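Local coordinates for hypothetical Thioesterase Protein SP_1851 (Streptococcus pneumoniae serotype 4, PDB 4XY5), which probably hydrolyses acyl-CoA thioesters, as a hotdog-fold thioesterase of the PaaI type, at the interface of chains A and B. Coordinates in Å, arbitrary orientation; residue numbers count along the deposited sequence, not the author numbering. Chains: chain A/B, Hypothetical Thioesterase Protein SP_1851.

The interface of chains A and B. Residues chain A 15, 56, 60; chain B 9, 12, 41, 46.
B:His46 NE2 donates a hydrogen bond of 2.7 Å to the side-chain carbonyl oxygen OE1 of A:Gln56. The bond is nearly straight, 172° at the hydrogen. OE1 sits at the edge of the imidazole, practically in the ring plane, whereas the nitrogen lies somewhat tilted from the plane of the amide. A histidine N-H here would favour the amide oxygen, in keeping with the modelled orientation. At the amide's other end, B:Tyr41 OH comes within 2.7 Å of A:Gln56 NE2, but over the amide face, where neither N-H points at it; as the tyrosine is also poorly ordered, a hydrogen bond is doubtful.

The nitrogen end is met more clearly by B:Phe9. Its ring lays a face against A:Gln56 NE2, which stands 3.3 Å above the plane and over the centre, with one N-H directed roughly at the aromatic cloud. With CG anti to the backbone N, A:Gln56 bends at chi2 (69°), turning its amide from helix 47-64 towards these partners. A:Leu60, one turn further along, brings CD2 close to the tyrosine hydroxyl, a tight contact left uncertain by the poor order of B:Tyr41.

B:Phe9 also touches A:Phe15. The two rings meet edge to face at 81°, with B:Phe9 CE1 above a face of A:Phe15 near its rim, 3.7 Å from CD1. The CD1 methyl of B:Ile12 lies 3.8 Å from A:Gln56 OE1 and also meets the A:Phe15 ring, giving the carbonyl an apolar flank.

The patch recurs with the chains exchanged. B:His46 opens the HGG motif of the hotdog fold, which runs into the central helix; in this family active sites commonly form where two subunits meet, so the bond to A:Gln56 probably belongs to such a site. Beyond the rings, water 1 joins two backbone carbonyls, 2.6 Å from A:Phe15 O and 3.2 Å from B:Phe9 O.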
# COMPACT_ATOMS: atom_id res chain seq x y z
N PHE A 15 13.36 -18.57 5.46
CA PHE A 15 14.82 -18.74 5.38
C PHE A 15 15.39 -19.86 6.24
O PHE A 15 16.46 -19.72 6.84
CB PHE A 15 15.54 -17.43 5.72
CG PHE A 15 15.23 -16.31 4.76
CD1 PHE A 15 15.86 -16.26 3.52
CD2 PHE A 15 14.30 -15.33 5.08
CE1 PHE A 15 15.58 -15.24 2.62
CE2 PHE A 15 14.01 -14.30 4.19
CZ PHE A 15 14.65 -14.26 2.96
N GLN A 56 13.30 -9.22 3.98
CA GLN A 56 14.70 -9.54 4.23
C GLN A 56 15.57 -9.09 3.05
O GLN A 56 16.62 -8.45 3.23
CB GLN A 56 14.85 -11.04 4.47
CG GLN A 56 16.26 -11.48 4.80
CD GLN A 56 16.74 -10.99 6.16
OE1 GLN A 56 16.01 -10.32 6.90
NE2 GLN A 56 17.98 -11.33 6.50
N LEU A 60 18.64 -6.39 2.78
CA LEU A 60 19.92 -6.69 2.13
C LEU A 60 20.25 -5.66 1.06
O LEU A 60 21.42 -5.30 0.88
CB LEU A 60 19.91 -8.10 1.54
CG LEU A 60 19.90 -9.27 2.55
CD1 LEU A 60 19.67 -10.57 1.81
CD2 LEU A 60 21.19 -9.34 3.35
N PHE B 9 22.37 -15.46 8.23
CA PHE B 9 21.32 -15.12 9.18
C PHE B 9 20.42 -16.33 9.40
O PHE B 9 20.29 -17.18 8.52
CB PHE B 9 20.50 -13.91 8.69
CG PHE B 9 20.06 -14.01 7.26
CD1 PHE B 9 18.87 -14.65 6.92
CD2 PHE B 9 20.82 -13.46 6.24
CE1 PHE B 9 18.46 -14.73 5.59
CE2 PHE B 9 20.43 -13.54 4.92
CZ PHE B 9 19.24 -14.18 4.60
N ILE B 12 13.63 -16.63 10.15
CA ILE B 12 12.70 -15.73 10.81
C ILE B 12 11.39 -16.47 10.99
O ILE B 12 10.82 -16.97 10.03
CB ILE B 12 12.48 -14.45 10.00
CG1 ILE B 12 13.80 -13.68 9.90
CG2 ILE B 12 11.38 -13.58 10.63
CD1 ILE B 12 14.18 -13.30 8.50
N TYR B 41 18.43 -8.05 12.24
CA TYR B 41 19.86 -7.76 12.47
C TYR B 41 20.10 -6.84 13.65
O TYR B 41 21.09 -6.98 14.38
CB TYR B 41 20.52 -7.09 11.26
CG TYR B 41 20.24 -7.65 9.88
CD1 TYR B 41 20.64 -8.94 9.53
CD2 TYR B 41 19.63 -6.86 8.90
CE1 TYR B 41 20.40 -9.44 8.25
CE2 TYR B 41 19.39 -7.34 7.63
CZ TYR B 41 19.78 -8.63 7.31
OH TYR B 41 19.54 -9.13 6.05
N HIS B 46 11.40 -8.24 13.58
CA HIS B 46 11.59 -8.19 12.13
C HIS B 46 10.31 -7.70 11.45
O HIS B 46 9.22 -8.10 11.85
CB HIS B 46 12.00 -9.58 11.62
CG HIS B 46 12.61 -9.58 10.24
ND1 HIS B 46 11.88 -9.31 9.11
CD2 HIS B 46 13.87 -9.84 9.83
CE1 HIS B 46 12.67 -9.39 8.05
NE2 HIS B 46 13.88 -9.72 8.46
O HOH W 1 18.85 -19.93 7.97